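PDB 6BHC: pseudopodium-enriched atypical kinase 1 from Homo sapiens, which adopts a protein kinase fold and dimerises through a novel mode, acting as a pseudokinase with an unusual catalytic cleft, probably with little or no phosphotransfer activity. Local coordinates for residues C65-T75 with T150-V158; W355-F365 with N375-D383. The protein carries 1 engineered substitution. All coordinates share one frame; numbering follows the deposited sequence.

Contact 1 of 2, residues C65-T75 with T150-V158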
loop_
_atom_site.group_PDB
_atom_site.type_symbol
_atom_site.label_atom_id
_atom_site.label_comp_id
_atom_site.label_asym_id
_atom_site.label_seq_id
_atom_site.Cartn_x
_atom_site.Cartn_y
_atom_site.Cartn_z
ATOM N N CYS A 65 -28.402 24.435 4.707
ATOM C CA CYS A 65 -27.609 23.437 4.004
ATOM C C CYS A 65 -28.240 22.053 4.050
ATOM O O CYS A 65 -27.876 21.194 3.239
ATOM C CB CYS A 65 -26.190 23.376 4.580
ATOM S SG CYS A 65 -26.073 22.767 6.282
ATOM N N CYS A 66 -29.178 21.824 4.969
ATOM C CA CYS A 66 -29.877 20.551 5.071
ATOM C C CYS A 66 -31.117 20.742 5.931
ATOM O O CYS A 66 -31.094 21.506 6.899
ATOM C CB CYS A 66 -28.980 19.461 5.668
ATOM S SG CYS A 66 -29.780 17.848 5.828
ATOM N N GLU A 67 -32.193 20.045 5.570
ATOM C CA GLU A 67 -33.458 20.093 6.303
ATOM C C GLU A 67 -33.846 18.665 6.672
ATOM O O GLU A 67 -34.397 17.932 5.847
ATOM C CB GLU A 67 -34.548 20.768 5.476
ATOM C CG GLU A 67 -34.381 22.271 5.339
ATOM C CD GLU A 67 -35.349 22.875 4.343
ATOM O OE1 GLU A 67 -35.099 22.761 3.124
ATOM O OE2 GLU A 67 -36.366 23.454 4.777
ATOM N N ALA A 68 -33.560 18.273 7.911
ATOM C CA ALA A 68 -33.828 16.922 8.371
ATOM C C ALA A 68 -35.205 16.845 9.028
ATOM O O ALA A 68 -35.931 17.835 9.139
ATOM C CB ALA A 68 -32.732 16.461 9.331
ATOM N N GLY A 69 -35.568 15.644 9.474
ATOM C CA GLY A 69 -36.858 15.425 10.102
ATOM C C GLY A 69 -37.002 16.024 11.485
ATOM O O GLY A 69 -38.132 16.139 11.973
ATOM N N ASP A 70 -35.900 16.410 12.124
ATOM C CA ASP A 70 -35.946 16.944 13.477
ATOM C C ASP A 70 -35.389 18.352 13.614
ATOM O O ASP A 70 -35.554 18.958 14.679
ATOM C CB ASP A 70 -35.184 16.023 14.444
ATOM C CG ASP A 70 -33.710 15.901 14.095
ATOM O OD1 ASP A 70 -33.351 16.167 12.929
ATOM O OD2 ASP A 70 -32.911 15.537 14.987
ATOM N N ALA A 71 -34.742 18.893 12.585
ATOM C CA ALA A 71 -34.058 20.168 12.735
ATOM C C ALA A 71 -33.721 20.735 11.365
ATOM O O ALA A 71 -33.904 20.086 10.332
ATOM C CB ALA A 71 -32.788 20.018 13.576
ATOM N N VAL A 72 -33.222 21.968 11.379
ATOM C CA VAL A 72 -32.672 22.625 10.203
ATOM C C VAL A 72 -31.194 22.883 10.465
ATOM O O VAL A 72 -30.779 23.106 11.607
ATOM C CB VAL A 72 -33.434 23.932 9.871
ATOM C CG1 VAL A 72 -33.200 24.989 10.945
ATOM C CG2 VAL A 72 -33.051 24.450 8.500
ATOM N N TYR A 73 -30.393 22.823 9.404
ATOM C CA TYR A 73 -28.943 22.917 9.513
ATOM C C TYR A 73 -28.423 24.136 8.766
ATOM O O TYR A 73 -28.891 24.451 7.667
ATOM C CB TYR A 73 -28.261 21.664 8.961
ATOM C CG TYR A 73 -28.397 20.444 9.837
ATOM C CD1 TYR A 73 -27.479 20.186 10.847
ATOM C CD2 TYR A 73 -29.436 19.542 9.648
ATOM C CE1 TYR A 73 -27.594 19.065 11.646
ATOM C CE2 TYR A 73 -29.560 18.420 10.441
ATOM C CZ TYR A 73 -28.638 18.187 11.439
ATOM O OH TYR A 73 -28.757 17.071 12.232
ATOM N N TYR A 74 -27.438 24.805 9.363
ATOM C CA TYR A 74 -26.771 25.942 8.745
ATOM C C TYR A 74 -25.272 25.816 8.965
ATOM O O TYR A 74 -24.828 25.585 10.093
ATOM C CB TYR A 74 -27.269 27.270 9.326
ATOM C CG TYR A 74 -28.687 27.633 8.953
ATOM C CD1 TYR A 74 -29.759 27.212 9.729
ATOM C CD2 TYR A 74 -28.953 28.411 7.835
ATOM C CE1 TYR A 74 -31.058 27.547 9.395
ATOM C CE2 TYR A 74 -30.247 28.753 7.492
ATOM C CZ TYR A 74 -31.296 28.318 8.276
ATOM O OH TYR A 74 -32.586 28.654 7.939
ATOM N N THR A 75 -24.500 25.964 7.893
ATOM C CA THR A 75 -23.054 26.045 8.031
ATOM C C THR A 75 -22.680 27.350 8.722
ATOM O O THR A 75 -23.251 28.405 8.438
ATOM C CB THR A 75 -22.376 25.958 6.665
ATOM O OG1 THR A 75 -22.789 27.064 5.854
ATOM C CG2 THR A 75 -22.756 24.663 5.968
ATOM N N THR A 150 -22.464 20.587 15.535
ATOM C CA THR A 150 -21.833 19.359 15.075
ATOM C C THR A 150 -20.715 19.699 14.101
ATOM O O THR A 150 -20.768 20.714 13.401
ATOM C CB THR A 150 -22.843 18.409 14.407
ATOM O OG1 THR A 150 -22.156 17.260 13.894
ATOM C CG2 THR A 150 -23.574 19.109 13.270
ATOM N N ARG A 151 -19.694 18.841 14.067
ATOM C CA ARG A 151 -18.555 19.042 13.180
ATOM C C ARG A 151 -18.722 18.364 11.828
ATOM O O ARG A 151 -18.004 18.713 10.884
ATOM C CB ARG A 151 -17.268 18.542 13.844
ATOM C CG ARG A 151 -16.847 19.345 15.068
ATOM C CD ARG A 151 -15.468 18.934 15.565
ATOM N NE ARG A 151 -14.965 19.847 16.589
ATOM C CZ ARG A 151 -15.066 19.636 17.898
ATOM N NH1 ARG A 151 -14.580 20.525 18.754
ATOM N NH2 ARG A 151 -15.651 18.536 18.352
ATOM N N GLU A 152 -19.641 17.407 11.710
ATOM C CA GLU A 152 -19.927 16.747 10.435
ATOM C C GLU A 152 -21.082 17.492 9.779
ATOM O O GLU A 152 -22.241 17.338 10.173
ATOM C CB GLU A 152 -20.256 15.272 10.644
ATOM C CG GLU A 152 -19.092 14.427 11.154
ATOM C CD GLU A 152 -18.830 14.613 12.638
ATOM O OE1 GLU A 152 -19.770 14.993 13.368
ATOM O OE2 GLU A 152 -17.681 14.381 13.073
ATOM N N VAL A 153 -20.767 18.303 8.775
ATOM C CA VAL A 153 -21.752 19.172 8.136
ATOM C C VAL A 153 -22.600 18.370 7.157
ATOM O O VAL A 153 -22.062 17.794 6.200
ATOM C CB VAL A 153 -21.071 20.351 7.427
ATOM C CG1 VAL A 153 -22.097 21.163 6.655
ATOM C CG2 VAL A 153 -20.343 21.224 8.435
ATOM N N PRO A 154 -23.915 18.304 7.348
ATOM C CA PRO A 154 -24.767 17.611 6.376
ATOM C C PRO A 154 -25.058 18.484 5.166
ATOM O O PRO A 154 -25.339 19.679 5.284
ATOM C CB PRO A 154 -26.044 17.322 7.173
ATOM C CG PRO A 154 -26.107 18.428 8.164
ATOM C CD PRO A 154 -24.678 18.764 8.523
ATOM N N CYS A 155 -24.983 17.865 3.988
ATOM C CA CYS A 155 -25.285 18.545 2.736
ATOM C C CYS A 155 -26.692 18.260 2.234
ATOM O O CYS A 155 -27.244 19.080 1.493
ATOM C CB CYS A 155 -24.273 18.140 1.658
ATOM S SG CYS A 155 -22.551 18.309 2.171
ATOM N N LEU A 156 -27.272 17.131 2.628
ATOM C CA LEU A 156 -28.616 16.727 2.234
ATOM C C LEU A 156 -28.969 15.474 3.025
ATOM O O LEU A 156 -28.129 14.903 3.726
ATOM C CB LEU A 156 -28.721 16.470 0.726
ATOM C CG LEU A 156 -28.050 15.217 0.156
ATOM C CD1 LEU A 156 -28.650 14.873 -1.198
ATOM C CD2 LEU A 156 -26.542 15.392 0.035
ATOM N N THR A 157 -30.225 15.058 2.913
ATOM C CA THR A 157 -30.683 13.807 3.496
ATOM C C THR A 157 -30.806 12.743 2.413
ATOM O O THR A 157 -30.737 13.027 1.215
ATOM C CB THR A 157 -32.029 13.984 4.203
ATOM O OG1 THR A 157 -33.003 14.446 3.261
ATOM C CG2 THR A 157 -31.915 14.980 5.346
ATOM N N VAL A 158 -30.996 11.498 2.850
ATOM C CA VAL A 158 -31.249 10.437 1.885
ATOM C C VAL A 158 -32.578 10.673 1.176
ATOM O O VAL A 158 -32.710 10.387 -0.020
ATOM C CB VAL A 158 -31.193 9.059 2.570
ATOM C CG1 VAL A 158 -31.552 7.957 1.584
ATOM C CG2 VAL A 158 -29.807 8.816 3.142
#
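Pro154 lies over one face of the Tyr73 ring. Its CG sits 3.6 Å from the ring centroid, 17° off the normal, so the contact is a CH-pi interaction, and the rigid proline ring suits a flat aromatic surface. Tyr73 CG turns anti to its own carbonyl carbon (chi1 -73°), which lays the ring beneath the proline, while Thr150 CG2 meets its edge near the plane. Next to CG on the same ring, Pro154 CB packs against Cys66 CB at 3.9 Å. The Cys66 thiol continues toward Thr157, SG standing 3.6 Å from Thr157 CG2; cysteine is small and apolar enough to fit between the two. Thr157 has two tasks. Its methyl serves this packing, while its hydroxyl caps the helix 158-163 that follows, with Asp160 bonding back to Thr157 N. At the far end Val153 CG1 meets Thr75 CG2 at 3.6 Å. By its place in the kinase fold, the turn between strands 66-67 and 71-78 probably corresponds to the glycine-rich loop, and the chain after strand 143-150 to the hinge. The Tyr73 hydroxyl bonds to Gln118, and Leu210 of strand 209-212 touches Ala68, Tyr73 and Thr157.

Contact 2 of 2, residues W355-F365 with N375-D383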
loop_
_atom_site.group_PDB
_atom_site.type_symbol
_atom_site.label_atom_id
_atom_site.label_comp_id
_atom_site.label_asym_id
_atom_site.label_seq_id
_atom_site.Cartn_x
_atom_site.Cartn_y
_atom_site.Cartn_z
ATOM N N TRP A 355 -19.915 -7.160 -2.841
ATOM C CA TRP A 355 -18.677 -7.851 -3.181
ATOM C C TRP A 355 -18.746 -9.362 -3.040
ATOM O O TRP A 355 -17.947 -10.054 -3.684
ATOM C CB TRP A 355 -17.519 -7.350 -2.307
ATOM C CG TRP A 355 -17.461 -5.868 -2.179
ATOM C CD1 TRP A 355 -16.949 -4.987 -3.084
ATOM C CD2 TRP A 355 -17.928 -5.087 -1.074
ATOM N NE1 TRP A 355 -17.072 -3.701 -2.612
ATOM C CE2 TRP A 355 -17.669 -3.737 -1.379
ATOM C CE3 TRP A 355 -18.543 -5.398 0.143
ATOM C CZ2 TRP A 355 -18.004 -2.699 -0.514
ATOM C CZ3 TRP A 355 -18.874 -4.366 1.002
ATOM C CH2 TRP A 355 -18.604 -3.033 0.669
ATOM N N GLY A 356 -19.660 -9.896 -2.227
ATOM C CA GLY A 356 -19.693 -11.303 -1.893
ATOM C C GLY A 356 -19.931 -12.194 -3.091
ATOM O O GLY A 356 -20.092 -11.722 -4.221
ATOM N N PRO A 357 -19.962 -13.507 -2.862
ATOM C CA PRO A 357 -20.075 -14.447 -3.985
ATOM C C PRO A 357 -21.338 -14.200 -4.796
ATOM O O PRO A 357 -22.408 -13.919 -4.251
ATOM C CB PRO A 357 -20.097 -15.820 -3.304
ATOM C CG PRO A 357 -20.499 -15.553 -1.896
ATOM C CD PRO A 357 -19.956 -14.195 -1.561
ATOM N N ARG A 358 -21.196 -14.295 -6.116
ATOM C CA ARG A 358 -22.286 -14.006 -7.032
ATOM C C ARG A 358 -23.180 -15.231 -7.199
ATOM O O ARG A 358 -22.906 -16.315 -6.674
ATOM C CB ARG A 358 -21.737 -13.549 -8.381
ATOM C CG ARG A 358 -20.700 -12.445 -8.290
ATOM C CD ARG A 358 -21.287 -11.178 -7.695
ATOM N NE ARG A 358 -20.273 -10.142 -7.531
ATOM C CZ ARG A 358 -20.512 -8.935 -7.031
ATOM N NH1 ARG A 358 -19.526 -8.056 -6.917
ATOM N NH2 ARG A 358 -21.738 -8.606 -6.648
ATOM N N GLU A 359 -24.266 -15.055 -7.956
ATOM C CA GLU A 359 -25.177 -16.160 -8.227
ATOM C C GLU A 359 -24.520 -17.260 -9.051
ATOM O O GLU A 359 -25.023 -18.388 -9.064
ATOM C CB GLU A 359 -26.430 -15.644 -8.938
ATOM C CG GLU A 359 -27.223 -14.623 -8.131
ATOM C CD GLU A 359 -28.440 -14.102 -8.875
ATOM O OE1 GLU A 359 -28.628 -14.478 -10.051
ATOM O OE2 GLU A 359 -29.211 -13.317 -8.282
ATOM N N ASP A 360 -23.414 -16.959 -9.737
ATOM C CA ASP A 360 -22.686 -18.001 -10.455
ATOM C C ASP A 360 -22.136 -19.046 -9.493
ATOM O O ASP A 360 -22.154 -20.247 -9.791
ATOM C CB ASP A 360 -21.558 -17.381 -11.279
ATOM C CG ASP A 360 -22.060 -16.357 -12.278
ATOM O OD1 ASP A 360 -23.216 -16.483 -12.735
ATOM O OD2 ASP A 360 -21.297 -15.423 -12.608
ATOM N N LEU A 361 -21.647 -18.609 -8.331
ATOM C CA LEU A 361 -21.190 -19.547 -7.311
ATOM C C LEU A 361 -22.354 -20.231 -6.603
ATOM O O LEU A 361 -22.166 -21.312 -6.035
ATOM C CB LEU A 361 -20.295 -18.820 -6.301
ATOM C CG LEU A 361 -19.604 -19.599 -5.176
ATOM C CD1 LEU A 361 -18.215 -19.032 -4.911
ATOM C CD2 LEU A 361 -20.432 -19.568 -3.897
ATOM N N PHE A 362 -23.550 -19.634 -6.635
ATOM C CA PHE A 362 -24.697 -20.239 -5.965
ATOM C C PHE A 362 -25.065 -21.576 -6.598
ATOM O O PHE A 362 -25.469 -22.512 -5.898
ATOM C CB PHE A 362 -25.899 -19.290 -5.998
ATOM C CG PHE A 362 -25.752 -18.075 -5.117
ATOM C CD1 PHE A 362 -24.598 -17.860 -4.380
ATOM C CD2 PHE A 362 -26.783 -17.154 -5.017
ATOM C CE1 PHE A 362 -24.470 -16.743 -3.574
ATOM C CE2 PHE A 362 -26.661 -16.038 -4.209
ATOM C CZ PHE A 362 -25.504 -15.833 -3.487
ATOM N N GLN A 363 -24.932 -21.685 -7.924
ATOM C CA GLN A 363 -25.252 -22.940 -8.598
ATOM C C GLN A 363 -24.321 -24.059 -8.150
ATOM O O GLN A 363 -24.768 -25.185 -7.901
ATOM C CB GLN A 363 -25.178 -22.759 -10.114
ATOM C CG GLN A 363 -26.338 -21.981 -10.707
ATOM C CD GLN A 363 -26.276 -21.910 -12.219
ATOM O OE1 GLN A 363 -25.204 -21.742 -12.801
ATOM N NE2 GLN A 363 -27.428 -22.048 -12.866
ATOM N N THR A 364 -23.022 -23.771 -8.048
ATOM C CA THR A 364 -22.086 -24.771 -7.545
ATOM C C THR A 364 -22.363 -25.101 -6.084
ATOM O O THR A 364 -22.162 -26.245 -5.660
ATOM C CB THR A 364 -20.647 -24.280 -7.720
ATOM O OG1 THR A 364 -20.465 -23.798 -9.057
ATOM C CG2 THR A 364 -19.661 -25.409 -7.462
ATOM N N PHE A 365 -22.834 -24.121 -5.310
ATOM C CA PHE A 365 -23.161 -24.364 -3.908
ATOM C C PHE A 365 -24.277 -25.393 -3.776
ATOM O O PHE A 365 -24.156 -26.366 -3.023
ATOM C CB PHE A 365 -23.551 -23.045 -3.236
ATOM C CG PHE A 365 -23.722 -23.142 -1.746
ATOM C CD1 PHE A 365 -22.647 -22.934 -0.897
ATOM C CD2 PHE A 365 -24.961 -23.426 -1.193
ATOM C CE1 PHE A 365 -22.803 -23.015 0.475
ATOM C CE2 PHE A 365 -25.123 -23.509 0.179
ATOM C CZ PHE A 365 -24.043 -23.303 1.013
ATOM N N ASN A 375 -17.845 -26.123 1.950
ATOM C CA ASN A 375 -16.886 -25.348 2.729
ATOM C C ASN A 375 -15.643 -25.028 1.909
ATOM O O ASN A 375 -15.082 -23.932 2.023
ATOM C CB ASN A 375 -16.514 -26.109 4.001
ATOM C CG ASN A 375 -15.643 -25.292 4.933
ATOM O OD1 ASN A 375 -14.415 -25.393 4.903
ATOM N ND2 ASN A 375 -16.274 -24.476 5.768
ATOM N N THR A 376 -15.201 -25.972 1.075
ATOM C CA THR A 376 -14.050 -25.721 0.213
ATOM C C THR A 376 -14.367 -24.660 -0.834
ATOM O O THR A 376 -13.532 -23.794 -1.120
ATOM C CB THR A 376 -13.603 -27.022 -0.456
ATOM O OG1 THR A 376 -13.210 -27.966 0.548
ATOM C CG2 THR A 376 -12.431 -26.775 -1.395
ATOM N N LEU A 377 -15.570 -24.708 -1.409
ATOM C CA LEU A 377 -15.969 -23.704 -2.389
ATOM C C LEU A 377 -15.959 -22.306 -1.780
ATOM O O LEU A 377 -15.430 -21.361 -2.374
ATOM C CB LEU A 377 -17.353 -24.041 -2.944
ATOM C CG LEU A 377 -17.927 -23.076 -3.983
ATOM C CD1 LEU A 377 -17.143 -23.165 -5.283
ATOM C CD2 LEU A 377 -19.403 -23.358 -4.217
ATOM N N LEU A 378 -16.536 -22.160 -0.586
ATOM C CA LEU A 378 -16.576 -20.851 0.060
ATOM C C LEU A 378 -15.191 -20.416 0.521
ATOM O O LEU A 378 -14.853 -19.229 0.447
ATOM C CB LEU A 378 -17.551 -20.880 1.237
ATOM C CG LEU A 378 -19.025 -21.103 0.890
ATOM C CD1 LEU A 378 -19.858 -21.278 2.152
ATOM C CD2 LEU A 378 -19.554 -19.951 0.052
ATOM N N GLN A 379 -14.375 -21.358 1.002
ATOM C CA GLN A 379 -13.043 -21.000 1.476
ATOM C C GLN A 379 -12.138 -20.588 0.322
ATOM O O GLN A 379 -11.341 -19.653 0.457
ATOM C CB GLN A 379 -12.425 -22.162 2.253
ATOM C CG GLN A 379 -11.112 -21.815 2.940
ATOM C CD GLN A 379 -11.283 -20.773 4.027
ATOM O OE1 GLN A 379 -11.785 -21.068 5.112
ATOM N NE2 GLN A 379 -10.866 -19.545 3.741
ATOM N N ASN A 380 -12.242 -21.275 -0.819
ATOM C CA ASN A 380 -11.451 -20.888 -1.983
ATOM C C ASN A 380 -11.832 -19.493 -2.461
ATOM O O ASN A 380 -10.962 -18.697 -2.832
ATOM C CB ASN A 380 -11.627 -21.907 -3.108
ATOM C CG ASN A 380 -11.062 -23.269 -2.755
ATOM O OD1 ASN A 380 -10.262 -23.403 -1.828
ATOM N ND2 ASN A 380 -11.475 -24.290 -3.496
ATOM N N TRP A 381 -13.130 -19.180 -2.453
ATOM C CA TRP A 381 -13.566 -17.840 -2.831
ATOM C C TRP A 381 -13.000 -16.790 -1.882
ATOM O O TRP A 381 -12.560 -15.722 -2.321
ATOM C CB TRP A 381 -15.094 -17.774 -2.861
ATOM C CG TRP A 381 -15.626 -16.435 -3.272
ATOM C CD1 TRP A 381 -15.954 -16.036 -4.535
ATOM C CD2 TRP A 381 -15.887 -15.315 -2.417
ATOM N NE1 TRP A 381 -16.407 -14.738 -4.518
ATOM C CE2 TRP A 381 -16.374 -14.273 -3.229
ATOM C CE3 TRP A 381 -15.756 -15.093 -1.042
ATOM C CZ2 TRP A 381 -16.728 -13.029 -2.715
ATOM C CZ3 TRP A 381 -16.108 -13.858 -0.533
ATOM C CH2 TRP A 381 -16.587 -12.841 -1.367
ATOM N N LEU A 382 -12.996 -17.081 -0.578
ATOM C CA LEU A 382 -12.459 -16.136 0.398
ATOM C C LEU A 382 -10.967 -15.909 0.188
ATOM O O LEU A 382 -10.492 -14.767 0.209
ATOM C CB LEU A 382 -12.725 -16.639 1.816
ATOM C CG LEU A 382 -14.049 -16.237 2.460
ATOM C CD1 LEU A 382 -14.225 -16.933 3.800
ATOM C CD2 LEU A 382 -14.115 -14.728 2.628
ATOM N N ASP A 383 -10.212 -16.991 -0.011
ATOM C CA ASP A 383 -8.764 -16.866 -0.150
ATOM C C ASP A 383 -8.391 -16.041 -1.377
ATOM O O ASP A 383 -7.449 -15.242 -1.334
ATOM C CB ASP A 383 -8.125 -18.254 -0.215
ATOM C CG ASP A 383 -8.344 -19.057 1.056
ATOM O OD1 ASP A 383 -8.540 -18.439 2.125
ATOM O OD2 ASP A 383 -8.316 -20.304 0.989
#
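Trp381 reaches from helix 375-383 to the extended chain at Gly356 and Pro357, just ahead of helix 359-365. Its CG stands anti to the backbone N (chi1 -179°), which sends the indole past Leu361 toward the chain that leads into helix 359-365. Starting at the root, Trp381 CB touches Leu361 CD1 at 3.9 Å, and the same methyl stays beside Trp381 CG and CD1. Next, Trp381 NE1 passes Pro357 CA at 3.7 Å, and Trp381 CE2 follows alongside Pro357 N. At the far rim, Trp381 CZ2 comes to 3.3 Å from Gly356 C, with Trp355 O at the ring edge, in plane, and Trp381 CH2 reaches Gly356 CA at 3.5 Å. Over one face, Pro357 CD makes a CH-pi contact, 3.7 Å from the centroid of the six-membered ring. Gly356 suits its place because a side chain there would run into Pro357 CD, and the stiff proline ring offers its CD to the indole face.

Further along, branched leucines fill the space between the helices. Leu361 CG lies 3.9 Å from Leu377 CD2, the two side chains sliding past each other in opposite directions, and Phe365 CE1 meets Leu378 CD1 at 3.8 Å. The two helix segments run nearly antiparallel (154°).

Between the two segments no hydrogen bond forms: shape, dispersion and the exclusion of water hold them together.

Overall arrangement
Contact 1 closes before contact 2 opens along the chain, and the two lie on opposite sides of its centre. Their centres are 41 Å apart and their nearest atoms about 16 Å, so they do not touch, and they share no helix or strand. By its place in the kinase fold, contact 1 probably lies beside the cleft, where an N-lobe hairpin meets the segment that corresponds to the hinge. Contact 2 lies in the helical part that packs on the C-lobe through Trp355, which touches helix 173-194. Contact 1 may thus help define the cleft, while contact 2 joins two helices, one of which also packs on the second subunit through Asn380 and Asp383.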